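Long-range contacts in Esterase/lipase (Uncultured bacterium, PDB 3K6K), which probably hydrolyses carboxylic esters as a hormone-sensitive-lipase-like esterase with the alpha/beta hydrolase fold: residues E56-L60 with R72-D76; A81-H87 with T113-Y119; T98-L102 with V282-Y286. All coordinates share one frame; numbering follows the deposited sequence.

Interaction 1 (E56-L60 with R72-D76); sequences EGVEL and RQATD. With SO4 (sulfate ion), chain E.
At the open end of the beta hairpin formed by strands 59-65 and 68-74, E59 faces A74 as an antiparallel hydrogen-bonded pair. E59 N donates to A74 O at 2.9 Å with an N-H...O angle of 160°, the donor standing above the carbonyl plane. The return bond from A74 N to E59 O is weak, at 3.4 Å. On the face shared by L60 and Q73, a non-hydrogen-bonded pair, the two side chains run alongside each other, and L60 CD2 lies 3.8 Å from Q73 CG. V58 reaches the same glutamine slantwise, its CG1 3.9 Å from Q73 CB. Q73 is extended beyond CG, and its NE2 is hydrogen-bonded to T103 OG1 of helix 96-110. Past the pairing, T75 has chi1 60°, which sets CG2 beside its own backbone N and brings that methyl to 3.4 Å from G57 O. One water donates to G57 O at 2.8 Å and accepts from D76 N. Farther out, E56 N binds O3 of a sulfate, probably from the crystallisation liquor, at 3.0 Å. Direct pairing thus ends at E59-A74, beyond which water joins the strands; aliphatic contacts join them inward, and Q73 NE2 reaches the helix.

Interaction 2 (A81-H87 with T113-Y119); sequences AHILYFH and TLWSLDY
H87 and Y119 both swing their rings between backbone N and carbonyl carbon, with chi1 of 71° and 65°, and the two rings meet as an offset stack. Their centroids are 4.4 Å apart, the planes 14° from parallel, and Y119 CE2 sits over the rim of the imidazole. The same placement lets Y119 OH donate to H87 O at 2.7 Å, from above the carbonyl plane. H87 opens the HGGG sequence that in the hormone-sensitive lipase family shapes the oxyanion hole, so this clasp probably helps fix where that loop leaves its strand.

Behind it, strands 82-86 and 113-117 pair in parallel as the two strands of a beta-alpha-beta unit joined through helix 96-110. I83 N to T113 O and Y85 N to W115 O, each 2.9 Å, are two of the ladder bonds. I83 CG2 packs on L114 CD1 at 4.0 Å; Y85 lies on the same face, and Y85 OH is hydrogen-bonded to D156 OD1, within the probable nucleophile elbow. On the other face the edge of the F86 ring meets L117 CB at 4.0 Å. One water donates to L117 O at 2.6 Å and accepts from S116 OG, and its long bond to Y85 O carries the link across to the other strand.

At the far end W115 NE1 donates to H82 ND1 at 3.0 Å, near the plane of both rings. An accepting ND1 is consistent with a neutral imidazole whose proton probably sits on NE2.

Interaction 3 (T98-L102 with V282-Y286); sequences THLVL and VFQMY
H99 O is held by two donors, both weak: L102 N at 2.7 Å and the hydroxyl of T103. The bond to L102 spans only three residues and goes with a kink in helix 96-110 at V101 and L102, whose N atoms lack the bonds to the turn before. The methionine chain of M285 bends twice, at chi2 (-88°) and chi3 (-81°), and this folds its end back over the H99 imidazole. M285 CE stands 3.9 Å from the centroid of the H99 ring and 9° off its normal, a CH-pi contact over the face; SD follows at 4.3 Å from that centroid, a sulfur-aromatic contact over the same ring.

Across the sulfur comes L102, its side chain roughly perpendicular to the methionine, with CD2 3.9 Å from M285 SD. M285 and Q284 belong to a short 3-10 segment, 283-285, and M285 N bonds V282 O at 3.1 Å. Segment 282-286 directly follows H281, the probable histidine of a Ser-His-Glu form of the alpha/beta hydrolase triad, and V282 N is also hydrogen-bonded to S185 OG. V282 CG1 meets L102 CD2 at 4.0 Å, the two side chains again nearly at right angles. The other leucine branch, CD1, touches Q284 CB at 3.8 Å, and here the side chains lie alongside. Q284 then bends away, its NE2 making a weak hydrogen bond to S296 of helix 291-305, while I297 of that helix packs on both L102 and Q284.

How the interactions relate
Interactions 1 and 2 belong to one mixed sheet: strands 68-74 and 113-117 are neighbours in it, and Q73 O lies 2.7 Å from L114 N, a probable hydrogen bond. Their settings differ, since interaction 1 is a surface contact whose centre is about 20 Å from the chain centre, whereas interaction 2 is buried, its centre about 10 Å from it, with a fuller ladder and aromatic pairs. Interaction 3, equally buried, depends across its segments on apolar, CH-pi and sulfur-aromatic packing. It uses the helix that links the strands of interaction 2, and L102 CD2 approaches Y85 OH to 3.7 Å. Through L100 CD2, 3.8 Å from L60 CD2, the same helix also meets interaction 1.

Interaction 1 (E56-L60 with R72-D76)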
ATOM      1  N   GLU A  56      24.134 -12.745 -13.565  1.00 28.94           N
ATOM      2  CA  GLU A  56      24.986 -13.205 -14.642  1.00 29.47           C
ATOM      3  C   GLU A  56      24.681 -12.325 -15.815  1.00 28.10           C
ATOM      4  O   GLU A  56      23.522 -12.052 -16.097  1.00 27.55           O
ATOM      5  CB  GLU A  56      24.697 -14.671 -14.995  1.00 29.98           C
ATOM      6  CG  GLU A  56      25.331 -15.161 -16.343  1.00 34.21           C
ATOM      7  CD  GLU A  56      25.369 -16.706 -16.435  1.00 41.29           C
ATOM      8  OE1 GLU A  56      26.282 -17.243 -17.111  1.00 44.27           O
ATOM      9  OE2 GLU A  56      24.496 -17.392 -15.821  1.00 40.30           O
ATOM     10  N   GLY A  57      25.725 -11.853 -16.478  1.00 26.99           N
ATOM     11  CA  GLY A  57      25.547 -11.180 -17.757  1.00 26.42           C
ATOM     12  C   GLY A  57      25.340  -9.692 -17.624  1.00 25.70           C
ATOM     13  O   GLY A  57      25.088  -9.017 -18.632  1.00 25.99           O
ATOM     14  N   VAL A  58      25.398  -9.189 -16.403  1.00 23.66           N
ATOM     15  CA  VAL A  58      25.283  -7.767 -16.150  1.00 22.29           C
ATOM     16  C   VAL A  58      26.654  -7.150 -16.148  1.00 22.21           C
ATOM     17  O   VAL A  58      27.406  -7.382 -15.268  1.00 21.63           O
ATOM     18  CB  VAL A  58      24.496  -7.382 -14.846  1.00 20.62           C
ATOM     19  CG1 VAL A  58      24.566  -5.969 -14.621  1.00 18.50           C
ATOM     20  CG2 VAL A  58      23.096  -7.743 -14.933  1.00 19.72           C
ATOM     21  N   GLU A  59      26.935  -6.336 -17.144  1.00 22.46           N
ATOM     22  CA  GLU A  59      28.244  -5.692 -17.324  1.00 22.46           C
ATOM     23  C   GLU A  59      28.326  -4.454 -16.485  1.00 22.32           C
ATOM     24  O   GLU A  59      27.359  -3.659 -16.408  1.00 22.14           O
ATOM     25  CB  GLU A  59      28.551  -5.420 -18.810  1.00 21.78           C
ATOM     26  CG  GLU A  59      28.586  -6.770 -19.539  1.00 26.57           C
ATOM     27  CD  GLU A  59      28.879  -6.736 -21.046  1.00 31.82           C
ATOM     28  OE1 GLU A  59      29.339  -7.794 -21.525  1.00 35.09           O
ATOM     29  OE2 GLU A  59      28.677  -5.709 -21.751  1.00 31.86           O
ATOM     30  N   LEU A  60      29.476  -4.298 -15.837  1.00 21.73           N
ATOM     31  CA  LEU A  60      29.661  -3.197 -14.925  1.00 22.14           C
ATOM     32  C   LEU A  60      30.563  -2.120 -15.486  1.00 22.96           C
ATOM     33  O   LEU A  60      31.801  -2.223 -15.426  1.00 22.17           O
ATOM     34  CB  LEU A  60      30.207  -3.689 -13.569  1.00 21.26           C
ATOM     35  CG  LEU A  60      29.388  -4.666 -12.751  1.00 22.58           C
ATOM     36  CD1 LEU A  60      30.116  -5.179 -11.472  1.00 21.06           C
ATOM     37  CD2 LEU A  60      27.990  -4.054 -12.446  1.00 22.17           C
ATOM     38  N   ARG A  72      27.404   2.002 -14.014  1.00 25.09           N
ATOM     39  CA  ARG A  72      26.354   1.733 -14.961  1.00 25.08           C
ATOM     40  C   ARG A  72      26.301   0.235 -15.160  1.00 24.72           C
ATOM     41  O   ARG A  72      27.357  -0.429 -15.184  1.00 24.96           O
ATOM     42  CB  ARG A  72      26.668   2.455 -16.269  1.00 25.93           C
ATOM     43  CG  ARG A  72      25.589   2.360 -17.315  1.00 27.42           C
ATOM     44  CD  ARG A  72      25.876   3.172 -18.581  1.00 32.74           C
ATOM     45  NE  ARG A  72      26.660   2.427 -19.559  1.00 36.72           N
ATOM     46  CZ  ARG A  72      27.796   2.882 -20.080  1.00 40.29           C
ATOM     47  NH1 ARG A  72      28.259   4.093 -19.723  1.00 39.88           N
ATOM     48  NH2 ARG A  72      28.454   2.134 -20.968  1.00 42.09           N
ATOM     49  N   GLN A  73      25.087  -0.305 -15.301  1.00 23.95           N
ATOM     50  CA  GLN A  73      24.852  -1.742 -15.213  1.00 22.87           C
ATOM     51  C   GLN A  73      23.764  -2.118 -16.195  1.00 24.44           C
ATOM     52  O   GLN A  73      22.680  -1.471 -16.244  1.00 24.14           O
ATOM     53  CB  GLN A  73      24.424  -2.139 -13.763  1.00 22.84           C
ATOM     54  CG  GLN A  73      25.242  -1.485 -12.654  1.00 18.78           C
ATOM     55  CD  GLN A  73      24.839  -1.809 -11.207  1.00 18.48           C
ATOM     56  OE1 GLN A  73      25.141  -1.019 -10.292  1.00 22.48           O
ATOM     57  NE2 GLN A  73      24.232  -2.962 -10.976  1.00 11.69           N
ATOM     58  N   ALA A  74      24.034  -3.158 -16.966  1.00 24.49           N
ATOM     59  CA  ALA A  74      23.126  -3.611 -18.006  1.00 26.92           C
ATOM     60  C   ALA A  74      23.596  -4.910 -18.683  1.00 29.35           C
ATOM     61  O   ALA A  74      24.814  -5.228 -18.726  1.00 29.14           O
ATOM     62  CB  ALA A  74      22.976  -2.544 -19.042  1.00 26.83           C
ATOM     63  N   THR A  75      22.659  -5.626 -19.240  1.00 31.72           N
ATOM     64  CA  THR A  75      22.948  -6.632 -20.199  1.00 34.92           C
ATOM     65  C   THR A  75      23.092  -6.047 -21.606  1.00 37.70           C
ATOM     66  O   THR A  75      22.593  -5.009 -21.931  1.00 37.92           O
ATOM     67  CB  THR A  75      21.880  -7.741 -20.266  1.00 34.91           C
ATOM     68  OG1 THR A  75      20.614  -7.193 -20.621  1.00 34.36           O
ATOM     69  CG2 THR A  75      21.790  -8.457 -19.022  1.00 33.03           C
ATOM     70  N   ASP A  76      23.819  -6.787 -22.409  1.00 40.34           N
ATOM     71  CA  ASP A  76      23.842  -6.757 -23.844  1.00 42.14           C
ATOM     72  C   ASP A  76      22.428  -6.665 -24.427  1.00 42.37           C
ATOM     73  O   ASP A  76      22.187  -6.004 -25.408  1.00 42.64           O
ATOM     74  CB  ASP A  76      24.514  -8.052 -24.274  1.00 42.52           C
ATOM     75  CG  ASP A  76      24.905  -8.070 -25.701  1.00 46.64           C
ATOM     76  OD1 ASP A  76      24.724  -9.126 -26.297  1.00 50.29           O
ATOM     77  OD2 ASP A  76      25.388  -7.068 -26.235  1.00 47.68           O
TER
HETATM   78  S   SO4 E 323      21.125 -14.772 -12.031  1.00 37.05           S
HETATM   79  O1  SO4 E 323      20.387 -14.699 -10.779  1.00 37.59           O
HETATM   80  O2  SO4 E 323      20.512 -13.821 -12.981  1.00 38.70           O
HETATM   81  O3  SO4 E 323      22.516 -14.481 -11.658  1.00 38.43           O
HETATM   82  O4  SO4 E 323      21.120 -16.090 -12.646  1.00 37.07           O
HETATM   83  O   HOH W   1      25.186  -9.423 -21.363  1.00 28.81           O

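Interaction 2 (A81-H87 with T113-Y119)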
ATOM      1  N   ALA A  81      15.094   1.814 -21.542  1.00 28.73           N
ATOM      2  CA  ALA A  81      14.785   2.308 -20.191  1.00 27.33           C
ATOM      3  C   ALA A  81      16.050   2.570 -19.338  1.00 26.07           C
ATOM      4  O   ALA A  81      17.052   1.864 -19.448  1.00 26.46           O
ATOM      5  CB  ALA A  81      13.863   1.322 -19.497  1.00 26.90           C
ATOM      6  N   HIS A  82      16.011   3.589 -18.504  1.00 24.65           N
ATOM      7  CA  HIS A  82      17.075   3.838 -17.562  1.00 24.25           C
ATOM      8  C   HIS A  82      16.492   3.863 -16.173  1.00 24.55           C
ATOM      9  O   HIS A  82      15.377   4.437 -15.998  1.00 25.09           O
ATOM     10  CB  HIS A  82      17.710   5.187 -17.861  1.00 25.04           C
ATOM     11  CG  HIS A  82      18.341   5.246 -19.220  1.00 28.10           C
ATOM     12  ND1 HIS A  82      19.682   4.989 -19.425  1.00 26.17           N
ATOM     13  CD2 HIS A  82      17.796   5.440 -20.446  1.00 27.39           C
ATOM     14  CE1 HIS A  82      19.941   5.062 -20.719  1.00 28.59           C
ATOM     15  NE2 HIS A  82      18.818   5.338 -21.357  1.00 30.19           N
ATOM     16  N   ILE A  83      17.225   3.254 -15.209  1.00 21.99           N
ATOM     17  CA  ILE A  83      16.923   3.312 -13.801  1.00 19.88           C
ATOM     18  C   ILE A  83      18.043   4.116 -13.122  1.00 19.90           C
ATOM     19  O   ILE A  83      19.226   3.778 -13.217  1.00 19.95           O
ATOM     20  CB  ILE A  83      16.802   1.870 -13.090  1.00 20.16           C
ATOM     21  CG1 ILE A  83      15.818   0.942 -13.828  1.00 17.55           C
ATOM     22  CG2 ILE A  83      16.402   2.040 -11.617  1.00 17.24           C
ATOM     23  CD1 ILE A  83      15.765  -0.504 -13.324  1.00 13.77           C
ATOM     24  N   LEU A  84      17.681   5.171 -12.422  1.00 16.89           N
ATOM     25  CA  LEU A  84      18.672   5.900 -11.735  1.00 16.28           C
ATOM     26  C   LEU A  84      18.538   5.468 -10.271  1.00 15.89           C
ATOM     27  O   LEU A  84      17.522   5.770  -9.666  1.00 14.49           O
ATOM     28  CB  LEU A  84      18.382   7.395 -11.873  1.00 15.66           C
ATOM     29  CG  LEU A  84      19.298   8.339 -11.083  1.00 14.86           C
ATOM     30  CD1 LEU A  84      20.786   7.936 -11.364  1.00 10.15           C
ATOM     31  CD2 LEU A  84      19.041   9.822 -11.426  1.00 10.89           C
ATOM     32  N   TYR A  85      19.558   4.774  -9.738  1.00 15.93           N
ATOM     33  CA  TYR A  85      19.497   4.133  -8.411  1.00 16.86           C
ATOM     34  C   TYR A  85      20.297   4.851  -7.282  1.00 17.61           C
ATOM     35  O   TYR A  85      21.478   5.160  -7.455  1.00 18.62           O
ATOM     36  CB  TYR A  85      19.888   2.634  -8.480  1.00 17.29           C
ATOM     37  CG  TYR A  85      19.479   1.887  -7.226  1.00 18.72           C
ATOM     38  CD1 TYR A  85      20.292   1.894  -6.089  1.00 19.75           C
ATOM     39  CD2 TYR A  85      18.248   1.190  -7.170  1.00 20.49           C
ATOM     40  CE1 TYR A  85      19.868   1.246  -4.910  1.00 23.67           C
ATOM     41  CE2 TYR A  85      17.825   0.546  -6.030  1.00 20.46           C
ATOM     42  CZ  TYR A  85      18.636   0.571  -4.891  1.00 23.60           C
ATOM     43  OH  TYR A  85      18.215  -0.056  -3.735  1.00 22.06           O
ATOM     44  N   PHE A  86      19.678   5.035  -6.118  1.00 15.88           N
ATOM     45  CA  PHE A  86      20.406   5.542  -4.974  1.00 16.11           C
ATOM     46  C   PHE A  86      20.474   4.499  -3.838  1.00 16.15           C
ATOM     47  O   PHE A  86      19.458   4.044  -3.372  1.00 16.96           O
ATOM     48  CB  PHE A  86      19.790   6.855  -4.439  1.00 14.95           C
ATOM     49  CG  PHE A  86      19.422   7.835  -5.489  1.00 15.96           C
ATOM     50  CD1 PHE A  86      20.370   8.305  -6.394  1.00 18.72           C
ATOM     51  CD2 PHE A  86      18.118   8.323  -5.577  1.00 18.15           C
ATOM     52  CE1 PHE A  86      20.021   9.235  -7.366  1.00 19.60           C
ATOM     53  CE2 PHE A  86      17.747   9.264  -6.560  1.00 17.14           C
ATOM     54  CZ  PHE A  86      18.692   9.717  -7.451  1.00 19.30           C
ATOM     55  N   HIS A  87      21.670   4.142  -3.378  1.00 16.30           N
ATOM     56  CA  HIS A  87      21.845   3.087  -2.386  1.00 16.53           C
ATOM     57  C   HIS A  87      21.501   3.595  -0.981  1.00 16.23           C
ATOM     58  O   HIS A  87      21.421   4.771  -0.750  1.00 15.90           O
ATOM     59  CB  HIS A  87      23.307   2.574  -2.424  1.00 17.09           C
ATOM     60  CG  HIS A  87      24.287   3.562  -1.886  1.00 14.99           C
ATOM     61  ND1 HIS A  87      24.991   4.438  -2.690  1.00 18.19           N
ATOM     62  CD2 HIS A  87      24.598   3.888  -0.613  1.00 12.54           C
ATOM     63  CE1 HIS A  87      25.761   5.197  -1.927  1.00 14.05           C
ATOM     64  NE2 HIS A  87      25.528   4.889  -0.668  1.00 12.45           N
ATOM     65  N   THR A 113      19.056  -0.163 -18.327  1.00 23.85           N
ATOM     66  CA  THR A 113      20.351   0.274 -17.963  1.00 23.18           C
ATOM     67  C   THR A 113      20.185   0.965 -16.628  1.00 23.69           C
ATOM     68  O   THR A 113      19.470   1.947 -16.502  1.00 24.38           O
ATOM     69  CB  THR A 113      20.940   1.212 -19.029  1.00 22.72           C
ATOM     70  OG1 THR A 113      20.951   0.530 -20.294  1.00 21.79           O
ATOM     71  CG2 THR A 113      22.340   1.657 -18.661  1.00 20.47           C
ATOM     72  N   LEU A 114      20.885   0.473 -15.624  1.00 23.30           N
ATOM     73  CA  LEU A 114      20.749   1.042 -14.313  1.00 22.21           C
ATOM     74  C   LEU A 114      22.046   1.788 -14.010  1.00 23.32           C
ATOM     75  O   LEU A 114      23.121   1.324 -14.346  1.00 25.80           O
ATOM     76  CB  LEU A 114      20.451  -0.079 -13.318  1.00 20.10           C
ATOM     77  CG  LEU A 114      20.342   0.288 -11.847  1.00 17.27           C
ATOM     78  CD1 LEU A 114      19.360  -0.677 -11.120  1.00 13.26           C
ATOM     79  CD2 LEU A 114      21.735   0.217 -11.213  1.00 13.48           C
ATOM     80  N   TRP A 115      21.948   2.935 -13.368  1.00 23.16           N
ATOM     81  CA  TRP A 115      23.081   3.795 -13.099  1.00 22.77           C
ATOM     82  C   TRP A 115      23.023   3.920 -11.600  1.00 22.27           C
ATOM     83  O   TRP A 115      22.156   4.623 -11.104  1.00 22.38           O
ATOM     84  CB  TRP A 115      22.827   5.202 -13.653  1.00 21.98           C
ATOM     85  CG  TRP A 115      22.637   5.246 -15.143  1.00 23.55           C
ATOM     86  CD1 TRP A 115      21.547   4.835 -15.838  1.00 23.16           C
ATOM     87  CD2 TRP A 115      23.586   5.723 -16.122  1.00 23.40           C
ATOM     88  NE1 TRP A 115      21.737   5.023 -17.180  1.00 25.13           N
ATOM     89  CE2 TRP A 115      22.982   5.569 -17.387  1.00 23.91           C
ATOM     90  CE3 TRP A 115      24.897   6.260 -16.043  1.00 24.52           C
ATOM     91  CZ2 TRP A 115      23.644   5.917 -18.600  1.00 22.32           C
ATOM     92  CZ3 TRP A 115      25.553   6.634 -17.229  1.00 23.36           C
ATOM     93  CH2 TRP A 115      24.916   6.460 -18.505  1.00 22.76           C
ATOM     94  N   SER A 116      23.923   3.237 -10.896  1.00 21.47           N
ATOM     95  CA  SER A 116      23.928   3.278  -9.450  1.00 20.35           C
ATOM     96  C   SER A 116      24.840   4.385  -8.963  1.00 20.40           C
ATOM     97  O   SER A 116      26.088   4.343  -9.117  1.00 20.91           O
ATOM     98  CB  SER A 116      24.261   1.891  -8.851  1.00 20.38           C
ATOM     99  OG  SER A 116      24.247   1.940  -7.424  1.00 17.98           O
ATOM    100  N   LEU A 117      24.225   5.405  -8.393  1.00 19.67           N
ATOM    101  CA  LEU A 117      24.955   6.621  -8.145  1.00 20.30           C
ATOM    102  C   LEU A 117      25.839   6.495  -6.945  1.00 19.95           C
ATOM    103  O   LEU A 117      25.390   5.995  -5.956  1.00 19.92           O
ATOM    104  CB  LEU A 117      23.992   7.772  -7.939  1.00 19.97           C
ATOM    105  CG  LEU A 117      24.686   9.112  -7.939  1.00 22.05           C
ATOM    106  CD1 LEU A 117      24.877   9.518  -9.412  1.00 18.66           C
ATOM    107  CD2 LEU A 117      23.910  10.168  -7.135  1.00 23.05           C
ATOM    108  N   ASP A 118      27.099   6.952  -7.029  1.00 20.74           N
ATOM    109  CA  ASP A 118      27.943   7.143  -5.818  1.00 21.45           C
ATOM    110  C   ASP A 118      27.770   8.551  -5.247  1.00 21.44           C
ATOM    111  O   ASP A 118      28.733   9.323  -5.146  1.00 22.42           O
ATOM    112  CB  ASP A 118      29.441   6.842  -6.109  1.00 22.18           C
ATOM    113  CG  ASP A 118      30.219   6.311  -4.890  1.00 22.61           C
ATOM    114  OD1 ASP A 118      29.960   6.645  -3.712  1.00 24.07           O
ATOM    115  OD2 ASP A 118      31.120   5.512  -5.134  1.00 26.56           O
ATOM    116  N   TYR A 119      26.537   8.917  -4.892  1.00 20.68           N
ATOM    117  CA  TYR A 119      26.300  10.227  -4.264  1.00 19.06           C
ATOM    118  C   TYR A 119      27.171  10.362  -3.047  1.00 18.83           C
ATOM    119  O   TYR A 119      27.601   9.384  -2.510  1.00 16.97           O
ATOM    120  CB  TYR A 119      24.822  10.439  -3.876  1.00 18.22           C
ATOM    121  CG  TYR A 119      24.318   9.510  -2.815  1.00 16.13           C
ATOM    122  CD1 TYR A 119      24.466   9.827  -1.466  1.00 16.13           C
ATOM    123  CD2 TYR A 119      23.666   8.336  -3.148  1.00 14.15           C
ATOM    124  CE1 TYR A 119      24.004   8.956  -0.491  1.00 16.63           C
ATOM    125  CE2 TYR A 119      23.190   7.432  -2.159  1.00 16.05           C
ATOM    126  CZ  TYR A 119      23.385   7.757  -0.861  1.00 18.05           C
ATOM    127  OH  TYR A 119      22.916   6.917   0.099  1.00 25.15           O
TER
HETATM  128  O   HOH W   2      18.816   1.201 -21.614  1.00 18.92           O
HETATM  129  O   HOH W   3      23.782   4.036  -5.403  1.00 10.92           O

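Interaction 3 (T98-L102 with V282-Y286)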
ATOM      1  N   THR A  98      28.545  -2.043  -2.775  1.00 18.35           N
ATOM      2  CA  THR A  98      27.790  -2.793  -1.767  1.00 18.45           C
ATOM      3  C   THR A  98      26.397  -3.248  -2.217  1.00 17.92           C
ATOM      4  O   THR A  98      25.846  -4.125  -1.578  1.00 17.78           O
ATOM      5  CB  THR A  98      27.512  -1.964  -0.549  1.00 18.62           C
ATOM      6  OG1 THR A  98      26.924  -0.701  -0.952  1.00 21.09           O
ATOM      7  CG2 THR A  98      28.781  -1.734   0.220  1.00 19.65           C
ATOM      8  N   HIS A  99      25.821  -2.638  -3.265  1.00 16.64           N
ATOM      9  CA  HIS A  99      24.404  -2.905  -3.621  1.00 16.52           C
ATOM     10  C   HIS A  99      24.304  -3.663  -4.963  1.00 16.80           C
ATOM     11  O   HIS A  99      23.203  -4.029  -5.449  1.00 12.85           O
ATOM     12  CB  HIS A  99      23.569  -1.621  -3.573  1.00 16.12           C
ATOM     13  CG  HIS A  99      23.283  -1.165  -2.179  1.00 17.32           C
ATOM     14  ND1 HIS A  99      21.998  -0.935  -1.712  1.00 20.42           N
ATOM     15  CD2 HIS A  99      24.104  -0.994  -1.115  1.00 18.15           C
ATOM     16  CE1 HIS A  99      22.053  -0.593  -0.434  1.00 19.99           C
ATOM     17  NE2 HIS A  99      23.321  -0.611  -0.051  1.00 19.05           N
ATOM     18  N   LEU A 100      25.484  -3.981  -5.491  1.00 15.69           N
ATOM     19  CA  LEU A 100      25.515  -4.725  -6.702  1.00 17.44           C
ATOM     20  C   LEU A 100      24.569  -5.836  -6.653  1.00 17.12           C
ATOM     21  O   LEU A 100      23.866  -6.027  -7.656  1.00 18.76           O
ATOM     22  CB  LEU A 100      26.899  -5.247  -7.046  1.00 17.18           C
ATOM     23  CG  LEU A 100      27.663  -4.019  -7.459  1.00 18.05           C
ATOM     24  CD1 LEU A 100      29.144  -4.350  -7.493  1.00 20.46           C
ATOM     25  CD2 LEU A 100      27.184  -3.573  -8.796  1.00 15.89           C
ATOM     26  N   VAL A 101      24.561  -6.601  -5.572  1.00 17.30           N
ATOM     27  CA  VAL A 101      23.645  -7.706  -5.394  1.00 17.36           C
ATOM     28  C   VAL A 101      22.186  -7.373  -5.729  1.00 18.59           C
ATOM     29  O   VAL A 101      21.568  -8.086  -6.438  1.00 20.40           O
ATOM     30  CB  VAL A 101      23.773  -8.443  -4.023  1.00 17.50           C
ATOM     31  CG1 VAL A 101      23.533  -7.551  -2.875  1.00 14.51           C
ATOM     32  CG2 VAL A 101      22.863  -9.587  -3.980  1.00 19.15           C
ATOM     33  N   LEU A 102      21.683  -6.267  -5.233  1.00 18.08           N
ATOM     34  CA  LEU A 102      20.331  -5.864  -5.470  1.00 18.43           C
ATOM     35  C   LEU A 102      20.164  -5.294  -6.915  1.00 19.52           C
ATOM     36  O   LEU A 102      19.280  -5.757  -7.650  1.00 20.33           O
ATOM     37  CB  LEU A 102      19.907  -4.888  -4.390  1.00 17.07           C
ATOM     38  CG  LEU A 102      18.540  -4.184  -4.518  1.00 19.31           C
ATOM     39  CD1 LEU A 102      17.479  -5.062  -5.105  1.00 15.17           C
ATOM     40  CD2 LEU A 102      18.084  -3.699  -3.150  1.00 19.35           C
ATOM     41  N   VAL A 282      15.119  -3.739   3.864  1.00 12.32           N
ATOM     42  CA  VAL A 282      15.629  -3.952   2.509  1.00 12.34           C
ATOM     43  C   VAL A 282      15.897  -5.452   2.198  1.00 13.38           C
ATOM     44  O   VAL A 282      16.966  -5.849   1.758  1.00 13.41           O
ATOM     45  CB  VAL A 282      16.867  -3.056   2.141  1.00 13.34           C
ATOM     46  CG1 VAL A 282      17.063  -3.106   0.629  1.00 11.89           C
ATOM     47  CG2 VAL A 282      16.700  -1.534   2.584  1.00  8.42           C
ATOM     48  N   PHE A 283      14.881  -6.273   2.370  1.00 13.12           N
ATOM     49  CA  PHE A 283      15.045  -7.709   2.243  1.00 13.18           C
ATOM     50  C   PHE A 283      15.449  -8.165   0.867  1.00 13.48           C
ATOM     51  O   PHE A 283      15.930  -9.315   0.740  1.00 14.23           O
ATOM     52  CB  PHE A 283      13.764  -8.435   2.675  1.00 13.54           C
ATOM     53  CG  PHE A 283      12.566  -8.227   1.743  1.00 14.58           C
ATOM     54  CD1 PHE A 283      12.284  -9.156   0.749  1.00 14.83           C
ATOM     55  CD2 PHE A 283      11.710  -7.158   1.914  1.00 12.57           C
ATOM     56  CE1 PHE A 283      11.195  -8.978  -0.083  1.00 17.72           C
ATOM     57  CE2 PHE A 283      10.609  -6.985   1.125  1.00 10.34           C
ATOM     58  CZ  PHE A 283      10.361  -7.874   0.096  1.00 15.95           C
ATOM     59  N   GLN A 284      15.263  -7.292  -0.140  1.00 11.42           N
ATOM     60  CA  GLN A 284      15.573  -7.614  -1.507  1.00 11.70           C
ATOM     61  C   GLN A 284      17.090  -7.879  -1.671  1.00 13.34           C
ATOM     62  O   GLN A 284      17.513  -8.316  -2.745  1.00 12.44           O
ATOM     63  CB  GLN A 284      15.060  -6.516  -2.523  1.00 10.41           C
ATOM     64  CG  GLN A 284      13.536  -6.155  -2.493  1.00  7.09           C
ATOM     65  CD  GLN A 284      13.128  -5.291  -1.242  1.00 11.00           C
ATOM     66  OE1 GLN A 284      13.965  -5.012  -0.345  1.00  5.74           O
ATOM     67  NE2 GLN A 284      11.866  -4.879  -1.196  1.00  5.32           N
ATOM     68  N   MET A 285      17.892  -7.544  -0.650  1.00 14.15           N
ATOM     69  CA  MET A 285      19.300  -7.925  -0.624  1.00 17.02           C
ATOM     70  C   MET A 285      19.563  -9.445  -0.457  1.00 17.15           C
ATOM     71  O   MET A 285      20.683  -9.942  -0.772  1.00 16.89           O
ATOM     72  CB  MET A 285      20.097  -7.160   0.461  1.00 17.71           C
ATOM     73  CG  MET A 285      19.860  -5.682   0.473  1.00 21.03           C
ATOM     74  SD  MET A 285      20.851  -4.589  -0.567  1.00 33.47           S
ATOM     75  CE  MET A 285      22.345  -4.390   0.399  1.00 31.64           C
ATOM     76  N   TYR A 286      18.559 -10.174   0.026  1.00 15.84           N
ATOM     77  CA  TYR A 286      18.796 -11.515   0.526  1.00 14.93           C
ATOM     78  C   TYR A 286      18.143 -12.652  -0.285  1.00 14.72           C
ATOM     79  O   TYR A 286      17.857 -13.726   0.263  1.00 14.29           O
ATOM     80  CB  TYR A 286      18.453 -11.575   2.024  1.00 14.07           C
ATOM     81  CG  TYR A 286      19.071 -10.373   2.788  1.00 15.22           C
ATOM     82  CD1 TYR A 286      18.273  -9.409   3.403  1.00 17.60           C
ATOM     83  CD2 TYR A 286      20.451 -10.224   2.892  1.00 16.23           C
ATOM     84  CE1 TYR A 286      18.855  -8.308   4.065  1.00 19.02           C
ATOM     85  CE2 TYR A 286      21.038  -9.166   3.569  1.00 16.05           C
ATOM     86  CZ  TYR A 286      20.252  -8.209   4.150  1.00 20.49           C
ATOM     87  OH  TYR A 286      20.858  -7.139   4.757  1.00 22.20           O
TER